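Local coordinates for protein malate dehydrogenase (Pyrococcus horikoshii, PDB 1V9N) that catalyses the NAD-dependent, reversible oxidation of (S)-malate to oxaloacetate, working as a homodimer of the LDH2/MDH2 oxidoreductase family, at residues 318-321 / 327-330; 44-49 / 128-133; 107-112 / 139-144. All coordinates share one frame; numbering follows the deposited sequence.

In the fold
Reading from the N terminus, helix 34-49 supplies the first half of interaction 2, and the chain then runs through helix 97-115, where interaction 3 opens, before 128-133 closes interaction 2 and 139-144 closes interaction 3. These two loops therefore cross; the centres of the two contacts lie about 19 Å apart. Interaction 1 follows in series and joins 318-321 to the start of helix 324-336 across five residues, three of them already in the helix. It touches interaction 2 where T329 and M330 pack on the carbonyl of L49, and both lie against the same NADPH, one near the adenine and the other near the nicotinamide. Interaction 3 stands apart, tying helix 97-115 to the loop before strand 144-149.

Interaction 1 (318-321 / 327-330); sequences RIWI and FLTM. With NDP (NADPH dihydro-nicotinamide-adenine-dinucleotide phosphate), chain B.
Apolar contact between W320 and L328 carries this small surface meeting. The methyl CD2 of L328 reaches the indole at its edge, in the plane of the ring, and lies 3.6 Å from W320 CZ3. The same methyl comes within 4.0 Å of R318 NH2, the leucine and arginine side chains approaching from opposite directions.

Within 318-321, R318 lies against the indole. It has CG anti to the backbone N (chi1 167°) and a chain extended as far as NE, which lays CD over one face of the indole, toward the rim, and brings the guanidinium to the outer rim at CZ3. W320 CZ3 lies 3.3 Å above the guanidinium plane, over its centre. The guanidinium also forms a salt bridge through NH2 with E324, and K325 adds a cation-pi contact to W320.

Segment 318-321 borders the adenine end of a dinucleotide pocket: a loop from helix 293-308 turns into helix 324-336, whose G326 N is hydrogen-bonded to the cofactor, and W320 sits beside the base of NADPH.

Contacts with the cofactor are made by both backbone and side chain of W320. Its CB lies 3.6 Å from N1A of the adenine, and its carbonyl O comes 3.5 Å from C2A. That carbonyl is also hydrogen-bonded to Y246 of the second subunit, which brings the dimer partner to the pocket wall.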
loop_
_atom_site.group_PDB
_atom_site.type_symbol
_atom_site.label_atom_id
_atom_site.label_comp_id
_atom_site.label_asym_id
_atom_site.label_seq_id
_atom_site.Cartn_x
_atom_site.Cartn_y
_atom_site.Cartn_z
ATOM N N ARG A 318 13.392 -8.284 -20.105
ATOM C CA ARG A 318 12.596 -7.089 -20.216
ATOM C C ARG A 318 12.153 -6.590 -18.870
ATOM O O ARG A 318 12.063 -7.357 -17.919
ATOM C CB ARG A 318 11.440 -7.539 -21.100
ATOM C CG ARG A 318 10.275 -6.673 -21.200
ATOM C CD ARG A 318 9.283 -7.435 -22.041
ATOM N NE ARG A 318 8.191 -6.562 -22.424
ATOM C CZ ARG A 318 7.283 -6.866 -23.341
ATOM N NH1 ARG A 318 7.344 -8.029 -23.967
ATOM N NH2 ARG A 318 6.317 -6.007 -23.638
ATOM N N ILE A 319 11.912 -5.294 -18.798
ATOM C CA ILE A 319 11.413 -4.678 -17.575
ATOM C C ILE A 319 9.952 -4.404 -17.906
ATOM O O ILE A 319 9.651 -3.680 -18.855
ATOM C CB ILE A 319 12.132 -3.345 -17.266
ATOM C CG1 ILE A 319 13.593 -3.619 -16.898
ATOM C CG2 ILE A 319 11.419 -2.625 -16.129
ATOM C CD1 ILE A 319 14.431 -2.372 -16.694
ATOM N N TRP A 320 9.050 -5.032 -17.164
ATOM C CA TRP A 320 7.620 -4.844 -17.401
ATOM C C TRP A 320 7.058 -3.744 -16.508
ATOM O O TRP A 320 7.680 -3.351 -15.519
ATOM C CB TRP A 320 6.836 -6.123 -17.088
ATOM C CG TRP A 320 7.234 -7.337 -17.866
ATOM C CD1 TRP A 320 8.217 -8.231 -17.552
ATOM C CD2 TRP A 320 6.629 -7.810 -19.076
ATOM N NE1 TRP A 320 8.259 -9.234 -18.489
ATOM C CE2 TRP A 320 7.298 -9.000 -19.437
ATOM C CE3 TRP A 320 5.591 -7.343 -19.891
ATOM C CZ2 TRP A 320 6.957 -9.734 -20.579
ATOM C CZ3 TRP A 320 5.253 -8.073 -21.030
ATOM C CH2 TRP A 320 5.938 -9.257 -21.362
ATOM N N ILE A 321 5.877 -3.252 -16.871
ATOM C CA ILE A 321 5.181 -2.251 -16.076
ATOM C C ILE A 321 3.959 -3.016 -15.575
ATOM O O ILE A 321 3.433 -3.881 -16.274
ATOM C CB ILE A 321 4.736 -1.023 -16.915
ATOM C CG1 ILE A 321 4.181 0.062 -15.987
ATOM C CG2 ILE A 321 3.665 -1.421 -17.918
ATOM C CD1 ILE A 321 5.178 0.543 -14.955
ATOM N N PHE A 327 -2.427 -7.538 -19.798
ATOM C CA PHE A 327 -3.058 -7.012 -21.000
ATOM C C PHE A 327 -2.607 -7.767 -22.247
ATOM O O PHE A 327 -3.400 -7.984 -23.165
ATOM C CB PHE A 327 -2.766 -5.518 -21.150
ATOM C CG PHE A 327 -3.702 -4.638 -20.361
ATOM C CD1 PHE A 327 -5.079 -4.710 -20.563
ATOM C CD2 PHE A 327 -3.208 -3.734 -19.426
ATOM C CE1 PHE A 327 -5.953 -3.896 -19.842
ATOM C CE2 PHE A 327 -4.072 -2.915 -18.700
ATOM C CZ PHE A 327 -5.445 -2.994 -18.908
ATOM N N LEU A 328 -1.337 -8.164 -22.273
ATOM C CA LEU A 328 -0.792 -8.918 -23.399
ATOM C C LEU A 328 -1.396 -10.318 -23.399
ATOM O O LEU A 328 -1.793 -10.838 -24.443
ATOM C CB LEU A 328 0.732 -9.012 -23.297
ATOM C CG LEU A 328 1.533 -8.026 -24.151
ATOM C CD1 LEU A 328 1.079 -6.607 -23.878
ATOM C CD2 LEU A 328 3.016 -8.189 -23.850
ATOM N N THR A 329 -1.455 -10.927 -22.220
ATOM C CA THR A 329 -2.035 -12.255 -22.085
ATOM C C THR A 329 -3.479 -12.211 -22.573
ATOM O O THR A 329 -3.931 -13.106 -23.287
ATOM C CB THR A 329 -2.017 -12.721 -20.628
ATOM O OG1 THR A 329 -0.660 -12.831 -20.181
ATOM C CG2 THR A 329 -2.704 -14.076 -20.493
HETATM N N MSE A 330 -4.199 -11.160 -22.190
HETATM C CA MSE A 330 -5.586 -10.994 -22.602
HETATM C C MSE A 330 -5.666 -10.911 -24.122
HETATM O O MSE A 330 -6.399 -11.667 -24.758
HETATM C CB MSE A 330 -6.176 -9.721 -21.987
HETATM C CG MSE A 330 -7.527 -9.318 -22.562
HETATM SE SE MSE A 330 -8.325 -7.765 -21.705
HETATM C CE MSE A 330 -8.309 -6.197 -22.785
HETATM P PA NDP B . 1.021 -11.277 -9.219
HETATM O O1A NDP B . 0.559 -12.108 -10.304
HETATM O O2A NDP B . 2.297 -11.539 -8.465
HETATM O O5B NDP B . 1.046 -9.737 -9.781
HETATM C C5B NDP B . 1.434 -8.636 -8.937
HETATM C C4B NDP B . 1.292 -7.376 -9.811
HETATM O O4B NDP B . 2.606 -7.165 -10.359
HETATM C C3B NDP B . 0.353 -7.418 -10.985
HETATM O O3B NDP B . -0.286 -6.110 -11.093
HETATM C C2B NDP B . 1.177 -7.704 -12.190
HETATM O O2B NDP B . 0.666 -7.278 -13.464
HETATM C C1B NDP B . 2.488 -7.106 -11.780
HETATM N N9A NDP B . 3.694 -7.808 -12.299
HETATM C C8A NDP B . 3.926 -9.203 -12.469
HETATM N N7A NDP B . 5.134 -9.426 -12.934
HETATM C C5A NDP B . 5.727 -8.206 -13.082
HETATM C C6A NDP B . 7.011 -7.753 -13.526
HETATM N N6A NDP B . 7.938 -8.636 -13.911
HETATM N N1A NDP B . 7.293 -6.404 -13.551
HETATM C C2A NDP B . 6.349 -5.490 -13.153
HETATM N N3A NDP B . 5.116 -5.815 -12.716
HETATM C C4A NDP B . 4.861 -7.201 -12.703
HETATM O O3 NDP B . -0.066 -11.047 -8.108
HETATM P PN NDP B . -0.863 -11.893 -7.029
HETATM O O1N NDP B . -0.501 -11.310 -5.740
HETATM O O2N NDP B . -0.418 -13.300 -7.312
HETATM O O5D NDP B . -2.365 -11.607 -7.467
HETATM C C5D NDP B . -3.374 -12.653 -7.552
HETATM C C4D NDP B . -4.758 -12.049 -8.005
HETATM O O4D NDP B . -5.720 -12.500 -7.067
HETATM C C3D NDP B . -4.886 -10.506 -8.012
HETATM O O3D NDP B . -5.604 -10.126 -9.194
HETATM C C2D NDP B . -5.600 -10.151 -6.719
HETATM O O2D NDP B . -6.330 -8.949 -6.841
HETATM C C1D NDP B . -6.463 -11.421 -6.498
HETATM N N1N NDP B . -6.736 -11.731 -5.069
HETATM C C2N NDP B . -8.094 -11.647 -4.653
HETATM C C3N NDP B . -8.372 -11.959 -3.258
HETATM C C7N NDP B . -9.754 -11.901 -2.769
HETATM O O7N NDP B . -10.070 -12.159 -1.602
HETATM N N7N NDP B . -10.766 -11.549 -3.608
HETATM C C4N NDP B . -7.281 -12.328 -2.414
HETATM C C5N NDP B . -5.962 -12.397 -2.841
HETATM C C6N NDP B . -5.682 -12.104 -4.174
HETATM P P2B NDP B . -0.042 -8.180 -14.513
HETATM O O1X NDP B . 0.546 -7.706 -15.776
HETATM O O2X NDP B . -1.519 -7.944 -14.473
HETATM O O3X NDP B . 0.285 -9.644 -14.240
#

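Interaction 2 (44-49 / 128-133). With NDP (NADPH dihydro-nicotinamide-adenine-dinucleotide phosphate), chain B.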
loop_
_atom_site.group_PDB
_atom_site.type_symbol
_atom_site.label_atom_id
_atom_site.label_comp_id
_atom_site.label_asym_id
_atom_site.label_seq_id
_atom_site.Cartn_x
_atom_site.Cartn_y
_atom_site.Cartn_z
ATOM N N LEU A 44 -15.054 -12.621 -13.666
ATOM C CA LEU A 44 -14.373 -13.911 -13.700
ATOM C C LEU A 44 -13.637 -14.132 -15.020
ATOM O O LEU A 44 -12.544 -14.689 -15.037
ATOM C CB LEU A 44 -15.371 -15.056 -13.465
ATOM C CG LEU A 44 -16.046 -15.114 -12.089
ATOM C CD1 LEU A 44 -16.955 -16.343 -12.010
ATOM C CD2 LEU A 44 -14.985 -15.181 -11.004
ATOM N N VAL A 45 -14.241 -13.698 -16.124
ATOM C CA VAL A 45 -13.622 -13.863 -17.435
ATOM C C VAL A 45 -12.385 -12.987 -17.555
ATOM O O VAL A 45 -11.385 -13.395 -18.149
ATOM C CB VAL A 45 -14.619 -13.527 -18.576
ATOM C CG1 VAL A 45 -13.906 -13.556 -19.928
ATOM C CG2 VAL A 45 -15.758 -14.545 -18.577
HETATM N N MSE A 46 -12.440 -11.785 -16.987
HETATM C CA MSE A 46 -11.282 -10.904 -17.046
HETATM C C MSE A 46 -10.104 -11.580 -16.354
HETATM O O MSE A 46 -8.971 -11.503 -16.832
HETATM C CB MSE A 46 -11.569 -9.559 -16.371
HETATM C CG MSE A 46 -10.347 -8.635 -16.377
HETATM SE SE MSE A 46 -10.638 -6.927 -15.534
HETATM C CE MSE A 46 -11.669 -6.102 -16.933
ATOM N N ALA A 47 -10.373 -12.240 -15.228
ATOM C CA ALA A 47 -9.330 -12.936 -14.483
ATOM C C ALA A 47 -8.698 -14.038 -15.334
ATOM O O ALA A 47 -7.478 -14.204 -15.347
ATOM C CB ALA A 47 -9.909 -13.539 -13.202
ATOM N N ASP A 48 -9.530 -14.802 -16.032
ATOM C CA ASP A 48 -9.019 -15.870 -16.884
ATOM C C ASP A 48 -8.212 -15.283 -18.046
ATOM O O ASP A 48 -7.145 -15.790 -18.383
ATOM C CB ASP A 48 -10.170 -16.729 -17.413
ATOM C CG ASP A 48 -10.757 -17.641 -16.345
ATOM O OD1 ASP A 48 -9.981 -18.389 -15.708
ATOM O OD2 ASP A 48 -11.990 -17.610 -16.142
ATOM N N LEU A 49 -8.719 -14.206 -18.638
ATOM C CA LEU A 49 -8.041 -13.543 -19.747
ATOM C C LEU A 49 -6.676 -12.979 -19.348
ATOM O O LEU A 49 -5.712 -13.065 -20.116
ATOM C CB LEU A 49 -8.909 -12.407 -20.298
ATOM C CG LEU A 49 -10.134 -12.794 -21.128
ATOM C CD1 LEU A 49 -10.935 -11.551 -21.484
ATOM C CD2 LEU A 49 -9.676 -13.509 -22.396
ATOM N N TYR A 128 -15.137 -11.014 -4.067
ATOM C CA TYR A 128 -15.385 -10.293 -5.313
ATOM C C TYR A 128 -14.408 -10.484 -6.476
ATOM O O TYR A 128 -14.339 -9.653 -7.375
ATOM C CB TYR A 128 -15.587 -8.791 -5.028
ATOM C CG TYR A 128 -14.356 -7.934 -4.715
ATOM C CD1 TYR A 128 -13.052 -8.422 -4.863
ATOM C CD2 TYR A 128 -14.512 -6.590 -4.351
ATOM C CE1 TYR A 128 -11.936 -7.589 -4.665
ATOM C CE2 TYR A 128 -13.408 -5.754 -4.158
ATOM C CZ TYR A 128 -12.124 -6.255 -4.320
ATOM O OH TYR A 128 -11.039 -5.409 -4.179
ATOM N N GLY A 129 -13.665 -11.584 -6.470
ATOM C CA GLY A 129 -12.735 -11.828 -7.558
ATOM C C GLY A 129 -11.489 -10.967 -7.506
ATOM O O GLY A 129 -11.016 -10.625 -6.426
ATOM N N ILE A 130 -10.948 -10.609 -8.669
ATOM C CA ILE A 130 -9.735 -9.796 -8.698
ATOM C C ILE A 130 -10.017 -8.341 -8.336
ATOM O O ILE A 130 -10.993 -7.751 -8.800
ATOM C CB ILE A 130 -9.028 -9.866 -10.082
ATOM C CG1 ILE A 130 -9.984 -9.450 -11.195
ATOM C CG2 ILE A 130 -8.519 -11.284 -10.339
ATOM C CD1 ILE A 130 -9.347 -9.479 -12.564
ATOM N N ALA A 131 -9.163 -7.778 -7.484
ATOM C CA ALA A 131 -9.309 -6.395 -7.044
ATOM C C ALA A 131 -9.097 -5.421 -8.206
ATOM O O ALA A 131 -9.729 -4.366 -8.266
ATOM C CB ALA A 131 -8.310 -6.100 -5.922
ATOM N N GLY A 132 -8.217 -5.785 -9.134
ATOM C CA GLY A 132 -7.936 -4.912 -10.265
ATOM C C GLY A 132 -9.146 -4.612 -11.128
ATOM O O GLY A 132 -9.198 -3.589 -11.815
ATOM N N TYR A 133 -10.125 -5.508 -11.109
ATOM C CA TYR A 133 -11.337 -5.318 -11.890
ATOM C C TYR A 133 -12.046 -4.010 -11.525
ATOM O O TYR A 133 -12.533 -3.294 -12.398
ATOM C CB TYR A 133 -12.290 -6.495 -11.667
ATOM C CG TYR A 133 -13.639 -6.338 -12.331
ATOM C CD1 TYR A 133 -13.822 -6.650 -13.681
ATOM C CD2 TYR A 133 -14.735 -5.872 -11.607
ATOM C CE1 TYR A 133 -15.071 -6.505 -14.290
ATOM C CE2 TYR A 133 -15.981 -5.718 -12.202
ATOM C CZ TYR A 133 -16.145 -6.036 -13.539
ATOM O OH TYR A 133 -17.385 -5.885 -14.109
HETATM P PA NDP B . 1.021 -11.277 -9.219
HETATM O O1A NDP B . 0.559 -12.108 -10.304
HETATM O O2A NDP B . 2.297 -11.539 -8.465
HETATM O O5B NDP B . 1.046 -9.737 -9.781
HETATM C C5B NDP B . 1.434 -8.636 -8.937
HETATM C C4B NDP B . 1.292 -7.376 -9.811
HETATM O O4B NDP B . 2.606 -7.165 -10.359
HETATM C C3B NDP B . 0.353 -7.418 -10.985
HETATM O O3B NDP B . -0.286 -6.110 -11.093
HETATM C C2B NDP B . 1.177 -7.704 -12.190
HETATM O O2B NDP B . 0.666 -7.278 -13.464
HETATM C C1B NDP B . 2.488 -7.106 -11.780
HETATM N N9A NDP B . 3.694 -7.808 -12.299
HETATM C C8A NDP B . 3.926 -9.203 -12.469
HETATM N N7A NDP B . 5.134 -9.426 -12.934
HETATM C C5A NDP B . 5.727 -8.206 -13.082
HETATM C C6A NDP B . 7.011 -7.753 -13.526
HETATM N N6A NDP B . 7.938 -8.636 -13.911
HETATM N N1A NDP B . 7.293 -6.404 -13.551
HETATM C C2A NDP B . 6.349 -5.490 -13.153
HETATM N N3A NDP B . 5.116 -5.815 -12.716
HETATM C C4A NDP B . 4.861 -7.201 -12.703
HETATM O O3 NDP B . -0.066 -11.047 -8.108
HETATM P PN NDP B . -0.863 -11.893 -7.029
HETATM O O1N NDP B . -0.501 -11.310 -5.740
HETATM O O2N NDP B . -0.418 -13.300 -7.312
HETATM O O5D NDP B . -2.365 -11.607 -7.467
HETATM C C5D NDP B . -3.374 -12.653 -7.552
HETATM C C4D NDP B . -4.758 -12.049 -8.005
HETATM O O4D NDP B . -5.720 -12.500 -7.067
HETATM C C3D NDP B . -4.886 -10.506 -8.012
HETATM O O3D NDP B . -5.604 -10.126 -9.194
HETATM C C2D NDP B . -5.600 -10.151 -6.719
HETATM O O2D NDP B . -6.330 -8.949 -6.841
HETATM C C1D NDP B . -6.463 -11.421 -6.498
HETATM N N1N NDP B . -6.736 -11.731 -5.069
HETATM C C2N NDP B . -8.094 -11.647 -4.653
HETATM C C3N NDP B . -8.372 -11.959 -3.258
HETATM C C7N NDP B . -9.754 -11.901 -2.769
HETATM O O7N NDP B . -10.070 -12.159 -1.602
HETATM N N7N NDP B . -10.766 -11.549 -3.608
HETATM C C4N NDP B . -7.281 -12.328 -2.414
HETATM C C5N NDP B . -5.962 -12.397 -2.841
HETATM C C6N NDP B . -5.682 -12.104 -4.174
HETATM P P2B NDP B . -0.042 -8.180 -14.513
HETATM O O1X NDP B . 0.546 -7.706 -15.776
HETATM O O2X NDP B . -1.519 -7.944 -14.473
HETATM O O3X NDP B . 0.285 -9.644 -14.240
#
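A buried, apolar helix-to-loop contact joins M46 and A47, near the C-terminal end of helix 34-49, to I130 and Y133, where the chain leaves a loop and enters helix 132-139. No hydrogen bond crosses between the segments, and side-chain packing does the work. I130 faces the helix with CD1, which lies 4.0 Å from CG of M46, the two side chains crossing at about a right angle. Its other branch, CG2, rests 3.9 Å from A47 CB. M46 is a selenomethionine in this crystal; with CG anti to the backbone N (chi1 178°) and SE anti to CA, its chain reaches out to Y133, and the bend at the last torsion keeps CE close to CD1 of that ring as well. SE of M46 stands 3.7 Å from CD1 of Y133; the line from SE to the ring centroid lies 79° off the normal, an edge-on Met-aromatic contact. Y133 OH is in turn hydrogen-bonded to D42, earlier on the same helix as M46.

The loop that packs here also forms part of the nicotinamide end of the NADPH pocket. The carboxamide N7N donates to the carbonyl O of G129 over 3.0 Å, at an N-H...acceptor angle of 155°. On the ribose, O2D accepts from A131 N at 3.1 Å.

I130 bridges the two environments: its CG2 is 3.3 Å from ribose O3D as well as in contact with A47. With CG1, CG2 and CD1 gone, as in an alanine, a gap against A47 and M46 would probably open and ribose O3D would lose part of its cover. G129 has a positive phi, a conformation that favours glycine, as its carbonyl turns to the carboxamide. Nearby, Y128 stacks on Y134 and H280, and D184 OD1 is hydrogen-bonded to the cofactor.

Interaction 3 (107-112 / 139-144); sequences LAIKKA and AEEGMI
M143, a selenomethionine in this crystal, reaches across to helix 97-115 and touches I109 and A112. Its CG stands anti to the carbonyl carbon (chi1 -51°), and beyond CG the chain is extended, which carries SE to the helix surface. There SE lies 4.1 Å from CB of A112 and 4.0 Å from the carbonyl O of I109, so it rests on backbone as well as side chain. I109 meets it with the branch CG2, 4.1 Å from SE, and the two side chains cross at a slant. That branch is anti to the backbone N of I109, while CG1 is anti to the carbonyl carbon. CG2 also touches the aliphatic part of E141, at 4.2 Å from its CG; the carboxylate has a long, weak ion pair with K113. V284 of strand 278-285 packs against I109, A112 and M143 alike.

The loop that presents M143 is shaped by a type I turn from A139 to G142. With a phi of 81°, G142 is the C-prime residue of a Schellman motif, in which G142 N bonds to A139 O over 2.9 Å and M143 N to the carbonyl of the residue before A139, and which ends helix 132-139 just before the chain enters strand 144-149 of the mixed sheet.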
loop_
_atom_site.group_PDB
_atom_site.type_symbol
_atom_site.label_atom_id
_atom_site.label_comp_id
_atom_site.label_asym_id
_atom_site.label_seq_id
_atom_site.Cartn_x
_atom_site.Cartn_y
_atom_site.Cartn_z
ATOM N N LEU A 107 -20.482 4.239 -7.538
ATOM C CA LEU A 107 -20.805 5.364 -6.662
ATOM C C LEU A 107 -19.559 6.192 -6.346
ATOM O O LEU A 107 -19.620 7.421 -6.293
ATOM C CB LEU A 107 -21.441 4.869 -5.358
ATOM C CG LEU A 107 -21.778 5.952 -4.328
ATOM C CD1 LEU A 107 -22.834 6.903 -4.901
ATOM C CD2 LEU A 107 -22.287 5.298 -3.050
ATOM N N ALA A 108 -18.432 5.520 -6.128
ATOM C CA ALA A 108 -17.186 6.226 -5.839
ATOM C C ALA A 108 -16.794 7.095 -7.044
ATOM O O ALA A 108 -16.368 8.235 -6.882
ATOM C CB ALA A 108 -16.075 5.224 -5.524
ATOM N N ILE A 109 -16.935 6.545 -8.246
ATOM C CA ILE A 109 -16.609 7.275 -9.470
ATOM C C ILE A 109 -17.513 8.505 -9.605
ATOM O O ILE A 109 -17.051 9.587 -9.964
ATOM C CB ILE A 109 -16.767 6.351 -10.710
ATOM C CG1 ILE A 109 -15.631 5.321 -10.724
ATOM C CG2 ILE A 109 -16.772 7.172 -12.006
ATOM C CD1 ILE A 109 -15.842 4.172 -11.701
ATOM N N LYS A 110 -18.799 8.343 -9.298
ATOM C CA LYS A 110 -19.745 9.453 -9.382
ATOM C C LYS A 110 -19.365 10.576 -8.417
ATOM O O LYS A 110 -19.372 11.751 -8.779
ATOM C CB LYS A 110 -21.164 8.971 -9.072
ATOM C CG LYS A 110 -22.225 10.053 -9.209
ATOM C CD LYS A 110 -23.620 9.487 -8.987
ATOM C CE LYS A 110 -24.699 10.505 -9.343
ATOM N NZ LYS A 110 -26.069 9.907 -9.298
ATOM N N LYS A 111 -19.028 10.213 -7.185
ATOM C CA LYS A 111 -18.653 11.207 -6.196
ATOM C C LYS A 111 -17.360 11.930 -6.575
ATOM O O LYS A 111 -17.253 13.139 -6.405
ATOM C CB LYS A 111 -18.534 10.550 -4.817
ATOM C CG LYS A 111 -19.896 10.135 -4.224
ATOM C CD LYS A 111 -19.761 9.541 -2.829
ATOM C CE LYS A 111 -21.126 9.182 -2.236
ATOM N NZ LYS A 111 -21.977 10.386 -1.975
ATOM N N ALA A 112 -16.384 11.194 -7.095
ATOM C CA ALA A 112 -15.113 11.784 -7.504
ATOM C C ALA A 112 -15.366 12.770 -8.646
ATOM O O ALA A 112 -14.856 13.895 -8.660
ATOM C CB ALA A 112 -14.147 10.677 -7.963
ATOM N N ALA A 139 -10.135 3.855 -13.904
ATOM C CA ALA A 139 -9.143 4.251 -14.898
ATOM C C ALA A 139 -9.772 4.424 -16.279
ATOM O O ALA A 139 -9.408 5.342 -17.018
ATOM C CB ALA A 139 -8.012 3.225 -14.959
ATOM N N GLU A 140 -10.711 3.547 -16.626
ATOM C CA GLU A 140 -11.380 3.632 -17.922
ATOM C C GLU A 140 -12.259 4.878 -17.979
ATOM O O GLU A 140 -12.763 5.250 -19.040
ATOM C CB GLU A 140 -12.230 2.385 -18.187
ATOM C CG GLU A 140 -11.443 1.079 -18.312
ATOM C CD GLU A 140 -10.394 1.099 -19.423
ATOM O OE1 GLU A 140 -10.424 2.020 -20.266
ATOM O OE2 GLU A 140 -9.538 0.182 -19.460
ATOM N N GLU A 141 -12.445 5.519 -16.829
ATOM C CA GLU A 141 -13.239 6.738 -16.758
ATOM C C GLU A 141 -12.323 7.962 -16.675
ATOM O O GLU A 141 -12.794 9.079 -16.498
ATOM C CB GLU A 141 -14.172 6.701 -15.543
ATOM C CG GLU A 141 -15.240 5.626 -15.619
ATOM C CD GLU A 141 -16.212 5.855 -16.761
ATOM O OE1 GLU A 141 -16.842 6.932 -16.796
ATOM O OE2 GLU A 141 -16.346 4.958 -17.622
ATOM N N GLY A 142 -11.018 7.740 -16.803
ATOM C CA GLY A 142 -10.062 8.838 -16.745
ATOM C C GLY A 142 -9.713 9.266 -15.330
ATOM O O GLY A 142 -9.374 10.426 -15.090
HETATM N N MSE A 143 -9.782 8.330 -14.390
HETATM C CA MSE A 143 -9.491 8.624 -12.990
HETATM C C MSE A 143 -8.608 7.549 -12.366
HETATM O O MSE A 143 -8.412 6.490 -12.947
HETATM C CB MSE A 143 -10.797 8.702 -12.200
HETATM C CG MSE A 143 -11.831 9.623 -12.809
HETATM SE SE MSE A 143 -13.487 9.598 -11.828
HETATM C CE MSE A 143 -14.596 10.523 -13.130
ATOM N N ILE A 144 -8.072 7.833 -11.182
ATOM C CA ILE A 144 -7.244 6.863 -10.474
ATOM C C ILE A 144 -8.182 6.020 -9.615
ATOM O O ILE A 144 -9.032 6.548 -8.890
ATOM C CB ILE A 144 -6.214 7.539 -9.548
ATOM C CG1 ILE A 144 -5.205 8.335 -10.385
ATOM C CG2 ILE A 144 -5.514 6.468 -8.676
ATOM C CD1 ILE A 144 -4.197 9.109 -9.568
#